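Local coordinates for intracellular protein transport protein USO1 (Saccharomyces cerevisiae S288c, PDB 6LSU) that acts as a membrane tether required for protein transport from the endoplasmic reticulum to the Golgi complex, the chain here being its globular head, at residues N513-K516 and L517-T520; E565-T568 and T569-T572. All coordinates share one frame; numbering follows the deposited sequence.

Interaction 1: N513-K516 and L517-T520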
loop_
_atom_site.group_PDB
_atom_site.type_symbol
_atom_site.label_atom_id
_atom_site.label_comp_id
_atom_site.label_asym_id
_atom_site.label_seq_id
_atom_site.Cartn_x
_atom_site.Cartn_y
_atom_site.Cartn_z
ATOM N N ASN A 513 12.961 -12.290 20.031
ATOM C CA ASN A 513 13.037 -11.613 18.725
ATOM C C ASN A 513 13.007 -12.673 17.629
ATOM O O ASN A 513 13.871 -12.704 16.767
ATOM C CB ASN A 513 14.293 -10.740 18.653
ATOM C CG ASN A 513 14.352 -9.907 17.394
ATOM O OD1 ASN A 513 13.420 -9.942 16.580
ATOM N ND2 ASN A 513 15.438 -9.167 17.237
ATOM N N PRO A 514 12.050 -13.612 17.637
ATOM C CA PRO A 514 12.121 -14.763 16.739
ATOM C C PRO A 514 12.328 -14.316 15.278
ATOM O O PRO A 514 13.145 -14.933 14.578
ATOM C CB PRO A 514 10.783 -15.505 16.951
ATOM C CG PRO A 514 9.890 -14.419 17.601
ATOM C CD PRO A 514 10.835 -13.590 18.438
ATOM N N PHE A 515 11.640 -13.238 14.882
ATOM C CA PHE A 515 11.532 -12.762 13.479
ATOM C C PHE A 515 12.927 -12.401 12.929
ATOM O O PHE A 515 13.205 -12.631 11.715
ATOM C CB PHE A 515 10.479 -11.651 13.406
ATOM C CG PHE A 515 9.114 -12.261 13.264
ATOM C CD1 PHE A 515 8.818 -12.967 12.127
ATOM C CD2 PHE A 515 8.175 -12.171 14.256
ATOM C CE1 PHE A 515 7.600 -13.577 11.978
ATOM C CE2 PHE A 515 6.945 -12.784 14.103
ATOM C CZ PHE A 515 6.670 -13.502 12.973
ATOM N N LYS A 516 13.832 -11.943 13.788
ATOM C CA LYS A 516 15.256 -11.809 13.391
ATOM C C LYS A 516 15.730 -13.044 12.601
ATOM O O LYS A 516 16.455 -12.899 11.580
ATOM C CB LYS A 516 16.137 -11.725 14.621
ATOM C CG LYS A 516 17.608 -11.819 14.334
ATOM C CD LYS A 516 18.438 -11.249 15.444
ATOM C CE LYS A 516 18.550 -12.197 16.621
ATOM N NZ LYS A 516 19.340 -11.546 17.696
ATOM N N LEU A 517 15.388 -14.246 13.065
ATOM C CA LEU A 517 15.848 -15.466 12.369
ATOM C C LEU A 517 15.006 -15.654 11.104
ATOM O O LEU A 517 15.518 -16.002 10.068
ATOM C CB LEU A 517 15.722 -16.635 13.337
ATOM C CG LEU A 517 16.571 -17.866 13.071
ATOM C CD1 LEU A 517 15.696 -19.080 13.256
ATOM C CD2 LEU A 517 17.230 -17.863 11.714
ATOM N N PHE A 518 13.723 -15.358 11.190
ATOM C CA PHE A 518 12.741 -15.565 10.088
ATOM C C PHE A 518 13.135 -14.735 8.854
ATOM O O PHE A 518 13.233 -15.250 7.746
ATOM C CB PHE A 518 11.340 -15.237 10.568
ATOM C CG PHE A 518 10.365 -15.230 9.414
ATOM C CD1 PHE A 518 9.913 -16.416 8.866
ATOM C CD2 PHE A 518 10.064 -14.042 8.760
ATOM C CE1 PHE A 518 9.091 -16.392 7.734
ATOM C CE2 PHE A 518 9.261 -14.029 7.636
ATOM C CZ PHE A 518 8.763 -15.201 7.125
ATOM N N PHE A 519 13.427 -13.455 9.065
ATOM C CA PHE A 519 13.968 -12.528 8.042
ATOM C C PHE A 519 15.265 -13.075 7.468
ATOM O O PHE A 519 15.305 -13.254 6.203
ATOM C CB PHE A 519 14.013 -11.111 8.603
ATOM C CG PHE A 519 12.644 -10.492 8.724
ATOM C CD1 PHE A 519 11.719 -10.616 7.699
ATOM C CD2 PHE A 519 12.289 -9.745 9.854
ATOM C CE1 PHE A 519 10.442 -10.069 7.829
ATOM C CE2 PHE A 519 11.027 -9.164 9.977
ATOM C CZ PHE A 519 10.101 -9.356 8.981
ATOM N N THR A 520 16.247 -13.388 8.309
ATOM C CA THR A 520 17.555 -13.969 7.872
ATOM C C THR A 520 17.300 -15.192 6.978
ATOM O O THR A 520 17.766 -15.253 5.824
ATOM C CB THR A 520 18.449 -14.281 9.075
ATOM O OG1 THR A 520 18.635 -13.049 9.795
ATOM C CG2 THR A 520 19.834 -14.724 8.678
#
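F515 turns the edge of its ring toward the face of F518 one helical turn on, an offset edge-to-face pair with planes at 83° and centroids 5.7 Å apart. The atom doing the touching is F515 CD1, which lies 3.7 Å from both CB and CD2 of F518; that CD2 sits in the plane of the F515 ring, at its edge. The two side chains run alongside each other in one direction, with F515 CG beside its own backbone N (chi1 -85°) and F518 CG anti to its N (chi1 171°). The third ring, F519, approaches F515 more loosely, its CE2 4.3 Å from F515 CB. F421 meets the F515 ring, and the helix 577-590 touches F515 and F518 through R577 and S581.

This is the start of helix 514-528 in the armadillo-repeat head, with N513 as its N-cap: N513 OD1 accepts a weak 3.5 Å bond from K516 N, while its ND2 reaches L413 O. Past the cap, P514 O takes L517 N and, weakly, F518 N; F519 N then donates to F515 O at 2.8 Å, nearly straight. K516 O is gripped twice by T520, weakly by the backbone N and at 2.8 Å by OG1, so the buried threonine hydroxyl is satisfied within its own helix. At the far end of the lysine chain, K516 NZ forms a salt bridge with D507.

Interaction 2: E565-T568 and T569-T572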
loop_
_atom_site.group_PDB
_atom_site.type_symbol
_atom_site.label_atom_id
_atom_site.label_comp_id
_atom_site.label_asym_id
_atom_site.label_seq_id
_atom_site.Cartn_x
_atom_site.Cartn_y
_atom_site.Cartn_z
ATOM N N GLU A 565 23.487 -28.166 14.239
ATOM C CA GLU A 565 23.644 -28.009 15.704
ATOM C C GLU A 565 22.625 -26.985 16.208
ATOM O O GLU A 565 21.876 -27.322 17.151
ATOM C CB GLU A 565 25.075 -27.587 16.064
ATOM C CG GLU A 565 25.804 -28.573 16.972
ATOM C CD GLU A 565 27.206 -28.926 16.498
ATOM O OE1 GLU A 565 27.317 -29.519 15.391
ATOM O OE2 GLU A 565 28.182 -28.571 17.211
ATOM N N LEU A 566 22.548 -25.800 15.585
ATOM C CA LEU A 566 21.579 -24.734 15.978
ATOM C C LEU A 566 20.150 -25.279 15.894
ATOM O O LEU A 566 19.390 -25.090 16.859
ATOM C CB LEU A 566 21.782 -23.502 15.088
ATOM C CG LEU A 566 23.010 -22.679 15.453
ATOM C CD1 LEU A 566 23.406 -21.726 14.327
ATOM C CD2 LEU A 566 22.800 -21.958 16.784
ATOM N N LEU A 567 19.812 -25.960 14.802
ATOM C CA LEU A 567 18.479 -26.582 14.589
ATOM C C LEU A 567 18.147 -27.476 15.787
ATOM O O LEU A 567 17.201 -27.109 16.544
ATOM C CB LEU A 567 18.489 -27.381 13.283
ATOM C CG LEU A 567 17.131 -27.814 12.766
ATOM C CD1 LEU A 567 17.266 -28.748 11.581
ATOM C CD2 LEU A 567 16.338 -28.473 13.862
ATOM N N THR A 568 18.897 -28.576 15.959
ATOM C CA THR A 568 18.613 -29.644 16.961
ATOM C C THR A 568 18.475 -28.975 18.320
ATOM O O THR A 568 17.414 -29.166 18.912
ATOM C CB THR A 568 19.700 -30.722 17.008
ATOM O OG1 THR A 568 21.000 -30.151 17.198
ATOM C CG2 THR A 568 19.718 -31.550 15.749
ATOM N N THR A 569 19.424 -28.105 18.709
ATOM C CA THR A 569 19.289 -27.248 19.917
ATOM C C THR A 569 17.960 -26.474 19.962
ATOM O O THR A 569 17.638 -25.954 21.046
ATOM C CB THR A 569 20.402 -26.206 20.005
ATOM O OG1 THR A 569 21.708 -26.780 19.901
ATOM C CG2 THR A 569 20.354 -25.395 21.273
ATOM N N SER A 570 17.273 -26.285 18.825
ATOM C CA SER A 570 16.115 -25.356 18.691
ATOM C C SER A 570 14.814 -26.149 18.837
ATOM O O SER A 570 13.751 -25.541 18.933
ATOM C CB SER A 570 16.148 -24.573 17.379
ATOM O OG SER A 570 15.579 -25.294 16.268
ATOM N N LEU A 571 14.894 -27.472 18.826
ATOM C CA LEU A 571 13.693 -28.339 18.794
ATOM C C LEU A 571 12.929 -28.180 20.116
ATOM O O LEU A 571 11.709 -28.400 20.118
ATOM C CB LEU A 571 14.149 -29.770 18.526
ATOM C CG LEU A 571 14.694 -30.024 17.122
ATOM C CD1 LEU A 571 15.312 -31.412 17.012
ATOM C CD2 LEU A 571 13.617 -29.857 16.068
ATOM N N THR A 572 13.596 -27.660 21.146
ATOM C CA THR A 572 13.060 -27.460 22.516
ATOM C C THR A 572 12.763 -25.968 22.780
ATOM O O THR A 572 12.698 -25.600 23.949
ATOM C CB THR A 572 14.060 -28.056 23.527
ATOM O OG1 THR A 572 14.967 -27.062 23.988
ATOM C CG2 THR A 572 14.919 -29.163 22.958
#
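T569 and T568 send three donors to one oxygen, E565 O. T569 N comes in at 3.0 Å, the regular bond of the last helical turn. T569 OG1 reaches the same oxygen at 2.8 Å from above the carbonyl plane, and T568 OG1 adds a third bond of 3.0 Å, tilted from that plane by 31°. The two threonines achieve this with different torsions: T569 OG1 lies beside its own backbone N (chi1 -53°), while T568 OG1 is wedged between N and carbonyl carbon (chi1 53°). Two hydroxyls thus fold back onto one backbone oxygen.

The leucines on either side of these threonines in sequence, L567 and L571, supply the apolar part. They cross obliquely, meeting through their CD2 methyls at 3.8 Å, and CD1 of L571 also lies against the backbone of T568, 3.7 Å from its CA. The backbone N of L571 donates to T568 O at 3.0 Å, closing the turn. By contrast, the bonds modelled from S570 to L567 O are too short to be trusted in detail.

Outside this shell, neighbouring helices hold the leucines: L631 of helix 622-637 touches L567, and V628 of that helix touches L571, while L583 and L586 of helix 577-590 also pack on L567. Helix 604-614 presents S609 and L610 to T568. Helix 559-568 ends in a type I beta turn from T568 to L571, a turn between consecutive helices of ARM 9 in the all-helical armadillo head.

Overall arrangement
Along the chain, interaction 1 closes before interaction 2 opens, and both belong to the Uso1/p115 head region, on the same side of the chain's centre. Their centres are 15 Å apart and their nearest atoms about 7 Å, without touching. Interaction 1 starts a helix, 514-528; interaction 2 finishes another, 559-568. What joins them is helix 577-590: through Y582 it meets L517 in the first and both L566 and S570 in the second. The pair illustrates how a helical-repeat solenoid is built, with local bonds defining where helices begin and end while a shared neighbouring helix touches both.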